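Local coordinates for protein vinylacetyl-CoA Delta-isomerase (Nitrosopumilus maritimus SCM1, PDB 6VJR) that binds FAD, a [4Fe-4S] cluster and iron, and probably dehydrates 4-hydroxybutyryl-CoA and isomerises vinylacetyl-CoA, at residues G145-P150 and M199-L204; D149-R154 and D165-I170; D210-G215 and V269-E274. All coordinates share one frame; numbering follows the deposited sequence.

Interaction 1 (G145-P150 and M199-L204); sequences GAMTDP and MPTIRL. With FAD (flavin-adenine dinucleotide), chain F.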
loop_
_atom_site.group_PDB
_atom_site.type_symbol
_atom_site.label_atom_id
_atom_site.label_comp_id
_atom_site.label_asym_id
_atom_site.label_seq_id
_atom_site.Cartn_x
_atom_site.Cartn_y
_atom_site.Cartn_z
ATOM N N GLY A 145 -26.586 -22.099 2.712
ATOM C CA GLY A 145 -26.847 -21.075 3.695
ATOM C C GLY A 145 -27.330 -19.857 2.964
ATOM O O GLY A 145 -26.525 -19.168 2.354
ATOM N N ALA A 146 -28.637 -19.621 3.042
ATOM C CA ALA A 146 -29.255 -18.627 2.204
ATOM C C ALA A 146 -29.686 -17.421 3.030
ATOM O O ALA A 146 -30.847 -17.310 3.448
ATOM C CB ALA A 146 -30.407 -19.240 1.430
ATOM N N MET A 147 -28.765 -16.455 3.137
ATOM C CA MET A 147 -29.018 -15.280 3.956
ATOM C C MET A 147 -29.355 -14.063 3.097
ATOM O O MET A 147 -30.354 -13.391 3.340
ATOM C CB MET A 147 -27.813 -15.017 4.860
ATOM C CG MET A 147 -27.911 -13.716 5.630
ATOM S SD MET A 147 -26.714 -13.537 6.968
ATOM C CE MET A 147 -27.290 -14.800 8.108
ATOM N N THR A 148 -28.507 -13.756 2.137
ATOM C CA THR A 148 -28.584 -12.481 1.441
ATOM C C THR A 148 -29.756 -12.404 0.476
ATOM O O THR A 148 -29.766 -13.055 -0.562
ATOM C CB THR A 148 -27.283 -12.226 0.696
ATOM O OG1 THR A 148 -26.139 -12.472 1.507
ATOM C CG2 THR A 148 -27.276 -10.808 0.164
ATOM N N ASP A 149 -30.668 -11.456 0.759
ATOM C CA ASP A 149 -31.785 -11.124 -0.107
ATOM C C ASP A 149 -31.291 -10.132 -1.164
ATOM O O ASP A 149 -30.171 -9.611 -1.106
ATOM C CB ASP A 149 -32.924 -10.473 0.672
ATOM C CG ASP A 149 -33.298 -11.266 1.916
ATOM O OD1 ASP A 149 -32.577 -11.093 2.920
ATOM O OD2 ASP A 149 -34.194 -12.126 1.831
ATOM N N PRO A 150 -32.088 -9.880 -2.217
ATOM C CA PRO A 150 -31.712 -8.882 -3.212
ATOM C C PRO A 150 -31.563 -7.466 -2.659
ATOM O O PRO A 150 -30.703 -6.755 -3.164
ATOM C CB PRO A 150 -32.797 -9.005 -4.271
ATOM C CG PRO A 150 -33.321 -10.410 -4.098
ATOM C CD PRO A 150 -33.277 -10.611 -2.616
ATOM N N MET A 199 -32.342 -17.491 6.014
ATOM C CA MET A 199 -32.036 -16.726 7.221
ATOM C C MET A 199 -32.120 -15.241 6.910
ATOM O O MET A 199 -31.749 -14.844 5.824
ATOM C CB MET A 199 -30.605 -16.995 7.723
ATOM C CG MET A 199 -30.290 -18.435 8.104
ATOM S SD MET A 199 -28.534 -18.744 8.435
ATOM C CE MET A 199 -27.925 -18.804 6.737
ATOM N N PRO A 200 -32.577 -14.405 7.854
ATOM C CA PRO A 200 -32.599 -12.956 7.650
ATOM C C PRO A 200 -31.183 -12.412 7.520
ATOM O O PRO A 200 -30.236 -12.966 8.078
ATOM C CB PRO A 200 -33.350 -12.414 8.846
ATOM C CG PRO A 200 -33.241 -13.529 9.859
ATOM C CD PRO A 200 -33.059 -14.819 9.174
ATOM N N THR A 201 -31.049 -11.324 6.769
ATOM C CA THR A 201 -29.727 -10.802 6.431
ATOM C C THR A 201 -29.320 -9.509 7.149
ATOM O O THR A 201 -28.195 -9.030 6.923
ATOM C CB THR A 201 -29.632 -10.584 4.925
ATOM O OG1 THR A 201 -28.239 -10.447 4.609
ATOM C CG2 THR A 201 -30.341 -9.326 4.485
ATOM N N ILE A 202 -30.197 -8.927 7.965
ATOM C CA ILE A 202 -30.017 -7.586 8.512
ATOM C C ILE A 202 -30.684 -7.566 9.880
ATOM O O ILE A 202 -31.571 -8.374 10.140
ATOM C CB ILE A 202 -30.653 -6.580 7.535
ATOM C CG1 ILE A 202 -30.416 -5.168 7.886
ATOM C CG2 ILE A 202 -32.152 -6.836 7.362
ATOM C CD1 ILE A 202 -30.724 -4.227 6.731
ATOM N N ARG A 203 -30.221 -6.661 10.749
ATOM C CA ARG A 203 -30.946 -6.318 11.956
ATOM C C ARG A 203 -32.387 -5.996 11.565
ATOM O O ARG A 203 -32.648 -5.288 10.580
ATOM C CB ARG A 203 -30.301 -5.089 12.601
ATOM C CG ARG A 203 -30.878 -4.658 13.940
ATOM C CD ARG A 203 -30.095 -3.461 14.481
ATOM N NE ARG A 203 -30.831 -2.915 15.626
ATOM C CZ ARG A 203 -31.881 -2.082 15.564
ATOM N NH1 ARG A 203 -32.631 -1.929 16.636
ATOM N NH2 ARG A 203 -32.223 -1.460 14.438
ATOM N N LEU A 204 -33.316 -6.465 12.394
ATOM C CA LEU A 204 -34.740 -6.246 12.165
ATOM C C LEU A 204 -35.319 -5.467 13.334
ATOM O O LEU A 204 -34.973 -5.738 14.473
ATOM C CB LEU A 204 -35.463 -7.582 12.024
ATOM C CG LEU A 204 -35.047 -8.457 10.840
ATOM C CD1 LEU A 204 -35.810 -9.791 10.879
ATOM C CD2 LEU A 204 -35.170 -7.802 9.485
HETATM P PA FAD F . -24.385 -4.160 -1.698
HETATM O O1A FAD F . -24.938 -4.232 -0.335
HETATM O O2A FAD F . -25.258 -3.632 -2.765
HETATM O O5B FAD F . -22.969 -3.444 -1.561
HETATM C C5B FAD F . -22.467 -2.534 -2.571
HETATM C C4B FAD F . -21.733 -1.420 -1.883
HETATM O O4B FAD F . -22.685 -0.563 -1.206
HETATM C C3B FAD F . -20.690 -1.821 -0.822
HETATM O O3B FAD F . -19.570 -0.933 -0.865
HETATM C C2B FAD F . -21.449 -1.648 0.487
HETATM O O2B FAD F . -20.666 -1.446 1.654
HETATM C C1B FAD F . -22.317 -0.430 0.161
HETATM N N9A FAD F . -23.555 -0.372 0.929
HETATM C C8A FAD F . -24.665 -1.188 0.876
HETATM N N7A FAD F . -25.639 -0.847 1.681
HETATM C C5A FAD F . -25.136 0.260 2.338
HETATM C C6A FAD F . -25.687 1.094 3.334
HETATM N N6A FAD F . -26.928 0.942 3.798
HETATM N N1A FAD F . -24.903 2.078 3.830
HETATM C C2A FAD F . -23.670 2.237 3.314
HETATM N N3A FAD F . -23.055 1.548 2.356
HETATM C C4A FAD F . -23.842 0.552 1.903
HETATM N N1 FAD F . -24.787 -14.756 0.413
HETATM C C2 FAD F . -25.515 -15.800 0.932
HETATM O O2 FAD F . -26.466 -15.631 1.711
HETATM N N3 FAD F . -25.129 -17.092 0.630
HETATM C C4 FAD F . -24.097 -17.463 -0.184
HETATM O O4 FAD F . -23.896 -18.628 -0.482
HETATM C C4X FAD F . -23.404 -16.344 -0.803
HETATM N N5 FAD F . -22.396 -16.609 -1.641
HETATM C C5X FAD F . -21.900 -15.560 -2.386
HETATM C C6 FAD F . -21.011 -15.800 -3.443
HETATM C C7 FAD F . -20.530 -14.773 -4.242
HETATM C C7M FAD F . -19.660 -15.091 -5.434
HETATM C C8 FAD F . -20.820 -13.438 -3.897
HETATM C C8M FAD F . -20.222 -12.303 -4.675
HETATM C C9 FAD F . -21.620 -13.166 -2.812
HETATM C C9A FAD F . -22.196 -14.224 -2.065
HETATM N N10 FAD F . -23.110 -13.987 -1.039
HETATM C C10 FAD F . -23.817 -15.026 -0.432
HETATM C "C1'" FAD F . -23.606 -12.603 -0.917
HETATM C "C2'" FAD F . -22.767 -11.607 -0.153
HETATM O "O2'" FAD F . -22.994 -11.830 1.240
HETATM C "C3'" FAD F . -23.170 -10.178 -0.542
HETATM O "O3'" FAD F . -22.708 -9.988 -1.866
HETATM C "C4'" FAD F . -22.699 -9.078 0.422
HETATM O "O4'" FAD F . -23.417 -9.149 1.661
HETATM C "C5'" FAD F . -22.864 -7.684 -0.155
HETATM O "O5'" FAD F . -24.224 -7.464 -0.490
HETATM P P FAD F . -24.638 -7.013 -1.921
HETATM O O1P FAD F . -24.130 -7.915 -2.956
HETATM O O2P FAD F . -26.084 -6.742 -1.872
HETATM O O3P FAD F . -23.896 -5.620 -2.200
HETATM O O HOH W 1 -25.405 -10.874 3.555
HETATM O O HOH W 2 -33.541 -10.737 5.404
#

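Interaction 2 (D149-R154 and D165-I170); sequences DPKGDR and DLFTRI. With FAD (flavin-adenine dinucleotide), chain F.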
loop_
_atom_site.group_PDB
_atom_site.type_symbol
_atom_site.label_atom_id
_atom_site.label_comp_id
_atom_site.label_asym_id
_atom_site.label_seq_id
_atom_site.Cartn_x
_atom_site.Cartn_y
_atom_site.Cartn_z
ATOM N N ASP A 149 -30.668 -11.456 0.759
ATOM C CA ASP A 149 -31.785 -11.124 -0.107
ATOM C C ASP A 149 -31.291 -10.132 -1.164
ATOM O O ASP A 149 -30.171 -9.611 -1.106
ATOM C CB ASP A 149 -32.924 -10.473 0.672
ATOM C CG ASP A 149 -33.298 -11.266 1.916
ATOM O OD1 ASP A 149 -32.577 -11.093 2.920
ATOM O OD2 ASP A 149 -34.194 -12.126 1.831
ATOM N N PRO A 150 -32.088 -9.880 -2.217
ATOM C CA PRO A 150 -31.712 -8.882 -3.212
ATOM C C PRO A 150 -31.563 -7.466 -2.659
ATOM O O PRO A 150 -30.703 -6.755 -3.164
ATOM C CB PRO A 150 -32.797 -9.005 -4.271
ATOM C CG PRO A 150 -33.321 -10.410 -4.098
ATOM C CD PRO A 150 -33.277 -10.611 -2.616
ATOM N N LYS A 151 -32.453 -7.088 -1.739
ATOM C CA LYS A 151 -32.379 -5.911 -0.891
ATOM C C LYS A 151 -32.911 -4.598 -1.493
ATOM O O LYS A 151 -33.032 -3.634 -0.742
ATOM C CB LYS A 151 -30.973 -5.640 -0.335
ATOM C CG LYS A 151 -30.451 -6.756 0.566
ATOM C CD LYS A 151 -29.185 -6.433 1.336
ATOM C CE LYS A 151 -28.096 -5.996 0.474
ATOM N NZ LYS A 151 -26.789 -5.742 1.122
ATOM N N GLY A 152 -33.134 -4.471 -2.797
ATOM C CA GLY A 152 -33.738 -3.251 -3.328
ATOM C C GLY A 152 -32.910 -1.999 -3.055
ATOM O O GLY A 152 -31.722 -1.912 -3.407
ATOM N N ASP A 153 -33.557 -1.011 -2.429
ATOM C CA ASP A 153 -32.903 0.234 -2.077
ATOM C C ASP A 153 -32.078 0.015 -0.803
ATOM O O ASP A 153 -32.618 -0.253 0.276
ATOM C CB ASP A 153 -33.953 1.311 -1.880
ATOM C CG ASP A 153 -33.361 2.684 -1.600
ATOM O OD1 ASP A 153 -32.181 2.758 -1.084
ATOM O OD2 ASP A 153 -34.057 3.659 -1.833
ATOM N N ARG A 154 -30.755 0.045 -0.956
ATOM C CA ARG A 154 -29.821 -0.263 0.113
ATOM C C ARG A 154 -29.945 0.644 1.352
ATOM O O ARG A 154 -29.468 0.273 2.440
ATOM C CB ARG A 154 -28.363 -0.266 -0.340
ATOM C CG ARG A 154 -27.887 -1.554 -0.977
ATOM C CD ARG A 154 -28.685 -2.043 -2.135
ATOM N NE ARG A 154 -28.048 -3.224 -2.707
ATOM C CZ ARG A 154 -28.696 -4.230 -3.285
ATOM N NH1 ARG A 154 -29.951 -4.110 -3.694
ATOM N NH2 ARG A 154 -28.056 -5.323 -3.612
ATOM N N ASP A 165 -41.370 -7.901 -1.001
ATOM C CA ASP A 165 -40.731 -9.173 -1.299
ATOM C C ASP A 165 -39.219 -9.034 -1.503
ATOM O O ASP A 165 -38.545 -10.035 -1.682
ATOM C CB ASP A 165 -41.345 -9.808 -2.531
ATOM C CG ASP A 165 -42.808 -10.197 -2.383
ATOM O OD1 ASP A 165 -43.236 -10.450 -1.230
ATOM O OD2 ASP A 165 -43.510 -10.213 -3.420
ATOM N N LEU A 166 -38.653 -7.804 -1.485
ATOM C CA LEU A 166 -37.234 -7.622 -1.764
ATOM C C LEU A 166 -36.337 -8.136 -0.637
ATOM O O LEU A 166 -35.119 -8.311 -0.818
ATOM C CB LEU A 166 -36.912 -6.186 -2.140
ATOM C CG LEU A 166 -37.469 -5.720 -3.486
ATOM C CD1 LEU A 166 -37.444 -4.208 -3.718
ATOM C CD2 LEU A 166 -36.680 -6.393 -4.579
ATOM N N PHE A 167 -36.959 -8.398 0.519
ATOM C CA PHE A 167 -36.409 -9.259 1.546
ATOM C C PHE A 167 -37.436 -10.361 1.784
ATOM O O PHE A 167 -38.651 -10.100 1.765
ATOM C CB PHE A 167 -36.168 -8.504 2.859
ATOM C CG PHE A 167 -35.062 -7.466 2.856
ATOM C CD1 PHE A 167 -35.263 -6.227 2.250
ATOM C CD2 PHE A 167 -33.861 -7.703 3.489
ATOM C CE1 PHE A 167 -34.284 -5.262 2.295
ATOM C CE2 PHE A 167 -32.862 -6.736 3.495
ATOM C CZ PHE A 167 -33.100 -5.507 2.930
ATOM N N THR A 168 -36.953 -11.563 2.075
ATOM C CA THR A 168 -37.791 -12.740 2.249
ATOM C C THR A 168 -38.657 -12.642 3.512
ATOM O O THR A 168 -38.190 -12.300 4.599
ATOM C CB THR A 168 -36.882 -13.973 2.257
ATOM O OG1 THR A 168 -36.241 -14.087 0.991
ATOM C CG2 THR A 168 -37.653 -15.258 2.493
ATOM N N ARG A 169 -39.943 -12.946 3.352
ATOM C CA ARG A 169 -40.906 -12.772 4.431
ATOM C C ARG A 169 -41.951 -13.889 4.480
ATOM O O ARG A 169 -42.202 -14.594 3.507
ATOM C CB ARG A 169 -41.640 -11.443 4.263
ATOM C CG ARG A 169 -42.449 -11.398 2.971
ATOM C CD ARG A 169 -42.987 -10.008 2.706
ATOM N NE ARG A 169 -43.746 -9.895 1.452
ATOM C CZ ARG A 169 -45.057 -9.724 1.372
ATOM N NH1 ARG A 169 -45.706 -9.376 2.437
ATOM N NH2 ARG A 169 -45.696 -9.761 0.219
ATOM N N ILE A 170 -42.564 -14.012 5.652
ATOM C CA ILE A 170 -43.744 -14.848 5.816
ATOM C C ILE A 170 -44.940 -14.122 5.201
ATOM O O ILE A 170 -45.231 -12.984 5.560
ATOM C CB ILE A 170 -43.995 -15.091 7.303
ATOM C CG1 ILE A 170 -42.784 -15.751 7.978
ATOM C CG2 ILE A 170 -45.262 -15.907 7.525
ATOM C CD1 ILE A 170 -42.795 -15.653 9.489
HETATM P PA FAD F . -24.385 -4.160 -1.698
HETATM O O1A FAD F . -24.938 -4.232 -0.335
HETATM O O2A FAD F . -25.258 -3.632 -2.765
HETATM O O5B FAD F . -22.969 -3.444 -1.561
HETATM C C5B FAD F . -22.467 -2.534 -2.571
HETATM C C4B FAD F . -21.733 -1.420 -1.883
HETATM O O4B FAD F . -22.685 -0.563 -1.206
HETATM C C3B FAD F . -20.690 -1.821 -0.822
HETATM O O3B FAD F . -19.570 -0.933 -0.865
HETATM C C2B FAD F . -21.449 -1.648 0.487
HETATM O O2B FAD F . -20.666 -1.446 1.654
HETATM C C1B FAD F . -22.317 -0.430 0.161
HETATM N N9A FAD F . -23.555 -0.372 0.929
HETATM C C8A FAD F . -24.665 -1.188 0.876
HETATM N N7A FAD F . -25.639 -0.847 1.681
HETATM C C5A FAD F . -25.136 0.260 2.338
HETATM C C6A FAD F . -25.687 1.094 3.334
HETATM N N6A FAD F . -26.928 0.942 3.798
HETATM N N1A FAD F . -24.903 2.078 3.830
HETATM C C2A FAD F . -23.670 2.237 3.314
HETATM N N3A FAD F . -23.055 1.548 2.356
HETATM C C4A FAD F . -23.842 0.552 1.903
HETATM N N1 FAD F . -24.787 -14.756 0.413
HETATM C C2 FAD F . -25.515 -15.800 0.932
HETATM O O2 FAD F . -26.466 -15.631 1.711
HETATM N N3 FAD F . -25.129 -17.092 0.630
HETATM C C4 FAD F . -24.097 -17.463 -0.184
HETATM O O4 FAD F . -23.896 -18.628 -0.482
HETATM C C4X FAD F . -23.404 -16.344 -0.803
HETATM N N5 FAD F . -22.396 -16.609 -1.641
HETATM C C5X FAD F . -21.900 -15.560 -2.386
HETATM C C6 FAD F . -21.011 -15.800 -3.443
HETATM C C7 FAD F . -20.530 -14.773 -4.242
HETATM C C7M FAD F . -19.660 -15.091 -5.434
HETATM C C8 FAD F . -20.820 -13.438 -3.897
HETATM C C8M FAD F . -20.222 -12.303 -4.675
HETATM C C9 FAD F . -21.620 -13.166 -2.812
HETATM C C9A FAD F . -22.196 -14.224 -2.065
HETATM N N10 FAD F . -23.110 -13.987 -1.039
HETATM C C10 FAD F . -23.817 -15.026 -0.432
HETATM C "C1'" FAD F . -23.606 -12.603 -0.917
HETATM C "C2'" FAD F . -22.767 -11.607 -0.153
HETATM O "O2'" FAD F . -22.994 -11.830 1.240
HETATM C "C3'" FAD F . -23.170 -10.178 -0.542
HETATM O "O3'" FAD F . -22.708 -9.988 -1.866
HETATM C "C4'" FAD F . -22.699 -9.078 0.422
HETATM O "O4'" FAD F . -23.417 -9.149 1.661
HETATM C "C5'" FAD F . -22.864 -7.684 -0.155
HETATM O "O5'" FAD F . -24.224 -7.464 -0.490
HETATM P P FAD F . -24.638 -7.013 -1.921
HETATM O O1P FAD F . -24.130 -7.915 -2.956
HETATM O O2P FAD F . -26.084 -6.742 -1.872
HETATM O O3P FAD F . -23.896 -5.620 -2.200
#

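Interaction 3 (D210-G215 and V269-E274); sequences DWAIVG and VFMHGE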
loop_
_atom_site.group_PDB
_atom_site.type_symbol
_atom_site.label_atom_id
_atom_site.label_comp_id
_atom_site.label_asym_id
_atom_site.label_seq_id
_atom_site.Cartn_x
_atom_site.Cartn_y
_atom_site.Cartn_z
ATOM N N ASP A 210 -42.438 -9.630 10.123
ATOM C CA ASP A 210 -42.781 -10.603 9.091
ATOM C C ASP A 210 -41.545 -11.206 8.408
ATOM O O ASP A 210 -41.624 -12.262 7.789
ATOM C CB ASP A 210 -43.711 -10.000 8.058
ATOM C CG ASP A 210 -45.117 -9.711 8.542
ATOM O OD1 ASP A 210 -45.430 -10.072 9.706
ATOM O OD2 ASP A 210 -45.878 -9.108 7.755
ATOM N N TRP A 211 -40.408 -10.507 8.480
ATOM C CA TRP A 211 -39.169 -10.923 7.858
ATOM C C TRP A 211 -38.284 -11.713 8.823
ATOM O O TRP A 211 -37.231 -12.182 8.425
ATOM C CB TRP A 211 -38.431 -9.691 7.303
ATOM C CG TRP A 211 -39.108 -9.040 6.130
ATOM C CD1 TRP A 211 -38.832 -9.272 4.825
ATOM C CD2 TRP A 211 -40.160 -8.037 6.142
ATOM N NE1 TRP A 211 -39.626 -8.505 4.016
ATOM C CE2 TRP A 211 -40.435 -7.723 4.783
ATOM C CE3 TRP A 211 -40.877 -7.371 7.140
ATOM C CZ2 TRP A 211 -41.383 -6.782 4.409
ATOM C CZ3 TRP A 211 -41.805 -6.418 6.770
ATOM C CH2 TRP A 211 -42.065 -6.144 5.427
ATOM N N ALA A 212 -38.730 -11.923 10.074
ATOM C CA ALA A 212 -37.974 -12.681 11.052
ATOM C C ALA A 212 -38.298 -14.172 10.912
ATOM O O ALA A 212 -39.056 -14.763 11.690
ATOM C CB ALA A 212 -38.238 -12.176 12.451
ATOM N N ILE A 213 -37.788 -14.772 9.830
ATOM C CA ILE A 213 -38.053 -16.170 9.494
ATOM C C ILE A 213 -36.728 -16.862 9.188
ATOM O O ILE A 213 -35.937 -16.413 8.355
ATOM C CB ILE A 213 -39.056 -16.294 8.330
ATOM C CG1 ILE A 213 -39.317 -17.750 7.928
ATOM C CG2 ILE A 213 -38.657 -15.441 7.130
ATOM C CD1 ILE A 213 -39.977 -18.586 9.009
ATOM N N VAL A 214 -36.515 -17.987 9.882
ATOM C CA VAL A 214 -35.501 -18.959 9.533
ATOM C C VAL A 214 -36.189 -20.282 9.275
ATOM O O VAL A 214 -36.953 -20.746 10.122
ATOM C CB VAL A 214 -34.441 -19.161 10.636
ATOM C CG1 VAL A 214 -33.453 -20.279 10.255
ATOM C CG2 VAL A 214 -33.716 -17.843 10.929
ATOM N N GLY A 215 -35.866 -20.909 8.154
ATOM C CA GLY A 215 -36.433 -22.222 7.869
ATOM C C GLY A 215 -35.618 -22.988 6.851
ATOM O O GLY A 215 -35.003 -22.388 5.978
ATOM N N VAL A 269 -38.936 -24.882 10.971
ATOM C CA VAL A 269 -38.909 -23.443 11.252
ATOM C C VAL A 269 -38.089 -23.196 12.528
ATOM O O VAL A 269 -38.412 -23.721 13.593
ATOM C CB VAL A 269 -40.335 -22.882 11.393
ATOM C CG1 VAL A 269 -40.388 -21.474 11.957
ATOM C CG2 VAL A 269 -41.105 -22.963 10.088
ATOM N N PHE A 270 -37.022 -22.396 12.403
ATOM C CA PHE A 270 -36.079 -22.179 13.487
ATOM C C PHE A 270 -36.132 -20.753 14.056
ATOM O O PHE A 270 -35.368 -20.424 14.966
ATOM C CB PHE A 270 -34.671 -22.576 13.050
ATOM C CG PHE A 270 -34.525 -23.932 12.375
ATOM C CD1 PHE A 270 -35.183 -25.047 12.886
ATOM C CD2 PHE A 270 -33.745 -24.089 11.238
ATOM C CE1 PHE A 270 -35.072 -26.275 12.267
ATOM C CE2 PHE A 270 -33.625 -25.331 10.643
ATOM C CZ PHE A 270 -34.282 -26.418 11.162
ATOM N N MET A 271 -36.996 -19.899 13.509
ATOM C CA MET A 271 -37.266 -18.560 14.011
ATOM C C MET A 271 -38.574 -18.141 13.351
ATOM O O MET A 271 -38.730 -18.301 12.140
ATOM C CB MET A 271 -36.171 -17.554 13.618
ATOM C CG MET A 271 -36.472 -16.057 13.975
ATOM S SD MET A 271 -35.352 -14.883 13.218
ATOM C CE MET A 271 -33.927 -15.186 14.271
ATOM N N HIS A 272 -39.459 -17.547 14.136
ATOM C CA HIS A 272 -40.775 -17.167 13.649
ATOM C C HIS A 272 -41.247 -15.915 14.394
ATOM O O HIS A 272 -42.001 -16.024 15.350
ATOM C CB HIS A 272 -41.753 -18.336 13.815
ATOM C CG HIS A 272 -43.163 -18.018 13.423
ATOM N ND1 HIS A 272 -43.511 -17.318 12.296
ATOM C CD2 HIS A 272 -44.317 -18.256 14.053
ATOM C CE1 HIS A 272 -44.829 -17.193 12.225
ATOM N NE2 HIS A 272 -45.336 -17.726 13.286
ATOM N N GLY A 273 -40.746 -14.743 13.994
ATOM C CA GLY A 273 -41.212 -13.467 14.507
ATOM C C GLY A 273 -40.352 -12.819 15.594
ATOM O O GLY A 273 -40.642 -11.683 15.987
ATOM N N GLU A 274 -39.320 -13.511 16.104
ATOM C CA GLU A 274 -38.477 -12.977 17.166
ATOM C C GLU A 274 -37.378 -12.107 16.544
ATOM O O GLU A 274 -36.199 -12.461 16.487
ATOM C CB GLU A 274 -37.913 -14.129 17.986
ATOM C CG GLU A 274 -38.982 -15.026 18.606
ATOM C CD GLU A 274 -39.487 -16.169 17.746
ATOM O OE1 GLU A 274 -38.953 -16.398 16.628
ATOM O OE2 GLU A 274 -40.449 -16.849 18.232
#

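Interaction 1 (G145-P150 and M199-L204)
One direct hydrogen bond joins the two backbones, from M199 N to A146 O at 3.0 Å, the donor lying above the carbonyl plane. Beside it M147 CA sends its hydrogen to M199 O (3.3 Å), while the carbonyls of M147 and M199 bring their oxygens together at 3.2 Å; K184 NZ donates to both and reconciles the two acceptors.

Two waters bridge the segments. One donates to D149 OD1 and accepts from T201 N; a second joins T148 OG1 and T201 OG1 and also reaches FAD O4'. The other carboxylate oxygen, D149 OD2, turns to T168 and K184.

Side-chain packing centres on M147. Its CG, anti to the backbone N (chi1 173°), touches T201 OG1 at 3.4 Å, and the bend at chi3 brings CE into apolar contact with M199 CB (4.0 Å), the two chains crossing nearly at right angles. CG and CE cover P200 O, a buried oxygen without a partner in the model. T201 CG2, in the crowded position, slides past D149 to meet OD1 at 3.3 Å.

G145 O accepts from flavin N3. M147 N donates to FAD O2 at 2.8 Å. T148 N makes a straighter bond to the same oxygen, and T148 OG1 donates to FAD N1. Recognition of the pyrimidine edge, mostly by backbone atoms, at the end of strand 143-146 makes this the isoalloxazine part of the FAD site.

Interaction 2 (D149-R154 and D165-I170)
The F167 ring carries K151 on one face, where K151 CA stands 4.2 Å from the ring centroid and 28° off its normal, a CH-pi contact. K151 CG touches CZ and CE2, and D149 OD1 meets CD2 obliquely. The R154 guanidinium has K151 CB lying off-centre over one face. At its edge, R154 NE donates almost straight to FAD O2A (2.8 Å), and R154 NH1 lies in plane on a lone pair of G152 O (2.8 Å). R154 thus ties its own loop to the pyrophosphate, aided by K151 NZ, which reaches FAD O1A at 2.8 Å; these positive charges probably offset the phosphate charge. The R169 guanidinium meets D165 at its edge, in plane, NE (on the anti lone pair) and NH2 both gripping D165 OD1 in a side-on salt bridge; D165 OD2 pairs with K408 of the second subunit.

T168 N meets D149 OD2 from above the carboxylate plane (2.8 Å), and T168 OG1 nearly along the C-O axis. K151 N donates to L166 O (3.1 Å), while L166 CD1 packs on G152 CA.

Loop 149-154 thus rests on the chain entering strand 169-173, with strand 177-188 alongside, its A183 against P150 and K184 against T168.

Interaction 3 (D210-G215 and V269-E274)
V269 opens the segment opposite G215, in an antiparallel non-hydrogen-bonded pair. Its CG1, anti to the backbone N, lies 4.1 Å from I213 CD1, the two side chains crossing at about a right angle, and its CA sends a hydrogen toward V214 O.

At F270 the chain turns a corner. F270 N donates to V214 O at 2.8 Å, from above the carbonyl plane, and M271 N adds a weak bond to the same oxygen. Two residues therefore face one, a classic beta bulge that shifts the register between V214 and G215. The branches of V214 are shared between them: CG1 sits against F270 CB (3.8 Å) and at the edge of its ring, whereas CG2 rests on M271 CB (3.7 Å).

M271 forms the hydrogen-bonded pair with V214, its carbonyl accepting from V214 N at 3.2 Å. I213 CD1 also lies on that oxygen (3.4 Å). With CG anti to the backbone N and a bend at chi3, the methionine lays SD over the A212 carbonyl carbon.

H272 pairs with I213, and its N donates to the syn lone pair of E274 OE1, closing a short local ring; E274 OE2 is held by Y125. At G273 (phi 100°) a CB would jam against the preceding carbonyl oxygen, which calls for glycine. G273 N donates in plane to A212 O at 2.9 Å. Here the partner chain is bent in an inverse gamma turn centred on A212, whose CB packs on G273.

The pair forms one edge of a four-stranded mixed sheet, with 269-272 outermost in this chain and 213-218 next to 195-198. Helix 101-121 lies over the face of V214 and M271, L110 touching V214, and also reaches F270 through T114; V178 of strand 177-188 lies against I213, V269 and H272 on the other.

How the interactions relate
Interactions 1 and 2 share D149 and P150, with centres about 8 Å apart; both touch FAD, the first at the flavin ring, the second at the pyrophosphate and adenine. F167 joins them, its CE2 packing on T201 and I202. Interaction 3 follows along the chain, its centre about 11 Å and about 15 Å from theirs. Interactions 1 and 3 reach the same four-stranded sheet, one at the ends of strands 143-146 and 195-198, the other through 213-218 and 269-272. P200 packs on V214 and L204 on A212, while I170 N and D210 O probably form a backbone hydrogen bond. The FAD-holding loop is thus linked through P200, L204 and F167 to the strands of the HpaB N-terminal family region.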